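Local coordinates for protein jacalin-related lectin Calsepa (Calystegia sepium, PDB 1OUW) that binds mannose and, less strongly, glucose, preferring their methylated derivatives, and recognises high-mannose N-glycans as a homodimeric lectin, at residues B[92-98]-B[140-144]. Numbering follows the deposited sequence. Where two conformers were deposited one is given.
Sequences YLDNNVL and YYVDA. With EDO (1,2-ethanediol), chain I.
Two strands from different sheets of the jacalin-type beta-prism cross nearly at right angles (83°, axes 4.9 Å apart), yet share a straight backbone hydrogen bond, Leu-98 N to Val-142 O (2.8 Å). Val-97 and Asp-143 come nearest, their CA atoms 4.8 Å apart. Water 2 accepts a hydrogen bond from Val-142 N (3.0 Å) and donates one to Leu-98 O (2.9 Å). A type I' turn, Tyr-92 to Asn-95, with Leu-93 and Asp-94 left-handed, leads into strand 95-98. The Tyr-92 ring (chi1 t) points its edge at the face of Tyr-141 (chi1 m), centroids 5.3 Å apart, planes at 77°; Val-97 CG1 packs on Tyr-141 CB at 3.6 Å. Residues 140-143 belong to the N-glycan-binding region. Here an ethanediol, probably from crystallisation, accepts from Tyr-140 N (to O1, 2.9 Å) and Tyr-141 N (to O2, 2.8 Å), consistent with a sugar-binding pocket. Asp-143 and Ala-144 together face Arg-137 in a classic beta bulge. Asp-143 OD1 accepts a hydrogen bond from ethanediol O2 (2.8 Å); water 1 joins Asp-143 OD2 (2.6 Å) to Asn-96 O (3.0 Å).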
ATOM      1  N   TYR B  92     -17.773 -18.604   3.543  1.00 18.38           N
ATOM      2  CA  TYR B  92     -16.752 -19.616   3.332  1.00 18.46           C
ATOM      3  C   TYR B  92     -16.238 -19.969   4.714  1.00 18.40           C
ATOM      4  O   TYR B  92     -15.764 -19.088   5.437  1.00 18.41           O
ATOM      5  CB  TYR B  92     -15.604 -19.068   2.479  1.00 18.54           C
ATOM      6  CG  TYR B  92     -14.469 -20.062   2.265  1.00 18.14           C
ATOM      7  CD1 TYR B  92     -14.710 -21.283   1.656  1.00 19.22           C
ATOM      8  CD2 TYR B  92     -13.158 -19.776   2.664  1.00 18.35           C
ATOM      9  CE1 TYR B  92     -13.670 -22.213   1.464  1.00 20.30           C
ATOM     10  CE2 TYR B  92     -12.128 -20.695   2.463  1.00 20.00           C
ATOM     11  CZ  TYR B  92     -12.396 -21.900   1.861  1.00 20.72           C
ATOM     12  OH  TYR B  92     -11.401 -22.841   1.659  1.00 24.24           O
ATOM     13  N   LEU B  93     -16.357 -21.238   5.087  1.00 19.35           N
ATOM     14  CA  LEU B  93     -15.911 -21.718   6.399  1.00 20.69           C
ATOM     15  C   LEU B  93     -16.508 -20.871   7.516  1.00 21.58           C
ATOM     16  O   LEU B  93     -15.800 -20.384   8.397  1.00 23.26           O
ATOM     17  CB  LEU B  93     -14.379 -21.756   6.464  1.00 20.93           C
ATOM     18  CG  LEU B  93     -13.695 -22.488   5.312  1.00 21.06           C
ATOM     19  CD1 LEU B  93     -12.177 -22.419   5.480  1.00 22.93           C
ATOM     20  CD2 LEU B  93     -14.168 -23.924   5.187  1.00 22.27           C
ATOM     21  N   ASP B  94     -17.814 -20.657   7.439  1.00 21.70           N
ATOM     22  CA  ASP B  94     -18.588 -19.909   8.440  1.00 22.32           C
ATOM     23  C   ASP B  94     -18.316 -18.405   8.536  1.00 22.40           C
ATOM     24  O   ASP B  94     -18.956 -17.724   9.341  1.00 24.95           O
ATOM     25  CB  ASP B  94     -18.464 -20.543   9.837  1.00 22.52           C
ATOM     26  CG  ASP B  94     -19.114 -21.882   9.922  1.00 23.02           C
ATOM     27  OD1 ASP B  94     -19.925 -22.233   9.054  1.00 22.76           O
ATOM     28  OD2 ASP B  94     -18.906 -22.642  10.882  1.00 26.13           O
ATOM     29  N   ASN B  95     -17.439 -17.871   7.695  1.00 21.63           N
ATOM     30  CA  ASN B  95     -17.133 -16.443   7.725  1.00 21.51           C
ATOM     31  C   ASN B  95     -17.644 -15.784   6.458  1.00 20.83           C
ATOM     32  O   ASN B  95     -17.571 -16.386   5.388  1.00 20.91           O
ATOM     33  CB  ASN B  95     -15.638 -16.213   7.853  1.00 21.44           C
ATOM     34  CG  ASN B  95     -15.132 -16.429   9.270  1.00 23.31           C
ATOM     35  OD1 ASN B  95     -15.129 -17.548   9.774  1.00 26.89           O
ATOM     36  ND2 ASN B  95     -14.687 -15.361   9.905  1.00 25.35           N
ATOM     37  N   ASN B  96     -18.179 -14.572   6.574  1.00 20.53           N
ATOM     38  CA  ASN B  96     -18.612 -13.831   5.389  1.00 20.24           C
ATOM     39  C   ASN B  96     -17.408 -13.108   4.809  1.00 19.97           C
ATOM     40  O   ASN B  96     -16.845 -12.205   5.440  1.00 21.52           O
ATOM     41  CB  ASN B  96     -19.755 -12.848   5.689  1.00 21.49           C
ATOM     42  CG  ASN B  96     -20.462 -12.372   4.414  1.00 24.40           C
ATOM     43  OD1 ASN B  96     -19.845 -11.763   3.554  1.00 27.80           O
ATOM     44  ND2 ASN B  96     -21.759 -12.670   4.292  1.00 30.69           N
ATOM     45  N   VAL B  97     -16.997 -13.528   3.618  1.00 17.24           N
ATOM     46  CA  VAL B  97     -15.784 -13.040   2.976  1.00 17.18           C
ATOM     47  C   VAL B  97     -15.956 -12.952   1.460  1.00 15.55           C
ATOM     48  O   VAL B  97     -16.979 -13.316   0.909  1.00 15.56           O
ATOM     49  CB  VAL B  97     -14.590 -13.960   3.305  1.00 18.33           C
ATOM     50  CG1 VAL B  97     -14.278 -13.942   4.814  1.00 20.17           C
ATOM     51  CG2 VAL B  97     -14.832 -15.344   2.825  1.00 20.06           C
ATOM     52  N   LEU B  98     -14.946 -12.424   0.791  1.00 14.51           N
ATOM     53  CA  LEU B  98     -14.960 -12.345  -0.660  1.00 14.30           C
ATOM     54  C   LEU B  98     -15.070 -13.755  -1.226  1.00 14.67           C
ATOM     55  O   LEU B  98     -14.294 -14.620  -0.863  1.00 15.41           O
ATOM     56  CB  LEU B  98     -13.682 -11.678  -1.147  1.00 14.08           C
ATOM     57  CG  LEU B  98     -13.596 -11.390  -2.653  1.00 13.96           C
ATOM     58  CD1 LEU B  98     -14.499 -10.248  -3.055  1.00 13.80           C
ATOM     59  CD2 LEU B  98     -12.131 -11.070  -3.004  1.00 15.96           C
ATOM     60  N   TYR B 140      -7.585 -14.175   7.684  1.00 13.33           N
ATOM     61  CA  TYR B 140      -7.405 -15.452   7.026  1.00 12.95           C
ATOM     62  C   TYR B 140      -7.902 -15.377   5.587  1.00 12.96           C
ATOM     63  O   TYR B 140      -7.371 -16.041   4.707  1.00 13.32           O
ATOM     64  CB  TYR B 140      -8.140 -16.558   7.768  1.00 14.43           C
ATOM     65  CG  TYR B 140      -7.499 -16.986   9.083  1.00 13.16           C
ATOM     66  CD1 TYR B 140      -6.531 -16.222   9.722  1.00 13.62           C
ATOM     67  CD2 TYR B 140      -7.869 -18.175   9.674  1.00 13.60           C
ATOM     68  CE1 TYR B 140      -5.960 -16.636  10.912  1.00 13.57           C
ATOM     69  CE2 TYR B 140      -7.313 -18.586  10.842  1.00 14.27           C
ATOM     70  CZ  TYR B 140      -6.366 -17.810  11.479  1.00 13.82           C
ATOM     71  OH  TYR B 140      -5.789 -18.234  12.676  1.00 17.27           O
ATOM     72  N   TYR B 141      -8.923 -14.556   5.355  1.00 13.11           N
ATOM     73  CA  TYR B 141      -9.547 -14.410   4.038  1.00 13.76           C
ATOM     74  C   TYR B 141      -9.630 -12.928   3.698  1.00 13.44           C
ATOM     75  O   TYR B 141      -9.018 -12.108   4.367  1.00 13.18           O
ATOM     76  CB  TYR B 141     -10.923 -15.075   4.014  0.50 15.16           C
ATOM     77  CG  TYR B 141     -10.834 -16.443   4.603  0.50 16.47           C
ATOM     78  CD1 TYR B 141     -11.511 -16.773   5.767  0.50 19.00           C
ATOM     79  CD2 TYR B 141      -9.974 -17.374   4.052  0.50 18.73           C
ATOM     80  CE1 TYR B 141     -11.379 -18.029   6.325  0.50 18.87           C
ATOM     81  CE2 TYR B 141      -9.831 -18.624   4.596  0.50 18.96           C
ATOM     82  CZ  TYR B 141     -10.525 -18.947   5.735  0.50 19.10           C
ATOM     83  OH  TYR B 141     -10.370 -20.195   6.283  0.50 21.68           O
ATOM     84  N   VAL B 142     -10.301 -12.570   2.617  1.00 13.17           N
ATOM     85  CA  VAL B 142     -10.444 -11.156   2.267  1.00 13.00           C
ATOM     86  C   VAL B 142     -11.813 -10.710   2.737  1.00 12.60           C
ATOM     87  O   VAL B 142     -12.835 -11.202   2.260  1.00 13.87           O
ATOM     88  CB  VAL B 142     -10.251 -10.918   0.769  1.00 12.79           C
ATOM     89  CG1 VAL B 142     -10.465  -9.439   0.441  1.00 13.72           C
ATOM     90  CG2 VAL B 142      -8.860 -11.408   0.337  1.00 13.24           C
ATOM     91  N   ASP B 143     -11.853  -9.774   3.681  1.00 12.56           N
ATOM     92  CA  ASP B 143     -13.077  -9.327   4.319  1.00 13.24           C
ATOM     93  C   ASP B 143     -13.728  -8.154   3.613  1.00 13.16           C
ATOM     94  O   ASP B 143     -14.940  -7.984   3.725  1.00 13.54           O
ATOM     95  CB  ASP B 143     -12.798  -8.944   5.758  1.00 13.08           C
ATOM     96  CG  ASP B 143     -12.381 -10.105   6.601  1.00 16.13           C
ATOM     97  OD1 ASP B 143     -11.168 -10.337   6.691  1.00 15.29           O
ATOM     98  OD2 ASP B 143     -13.196 -10.804   7.264  1.00 20.99           O
ATOM     99  N   ALA B 144     -12.939  -7.333   2.925  1.00 13.05           N
ATOM    100  CA  ALA B 144     -13.460  -6.169   2.232  1.00 12.78           C
ATOM    101  C   ALA B 144     -12.442  -5.700   1.217  1.00 11.57           C
ATOM    102  O   ALA B 144     -11.252  -5.931   1.388  1.00 11.62           O
ATOM    103  CB  ALA B 144     -13.739  -5.056   3.190  1.00 12.78           C
TER
HETATM  104  C1  EDO I 513     -10.972 -13.110   9.432  1.00 25.74           C
HETATM  105  O1  EDO I 513      -9.732 -13.757   9.663  1.00 24.16           O
HETATM  106  C2  EDO I 513     -11.438 -13.476   8.049  1.00 24.43           C
HETATM  107  O2  EDO I 513     -10.480 -12.986   7.150  1.00 19.75           O
HETATM  108  O   HOH W   1     -15.719 -10.262   7.386  1.00 38.49           O
HETATM  109  O   HOH W   2     -11.847 -14.304   0.738  1.00 15.11           O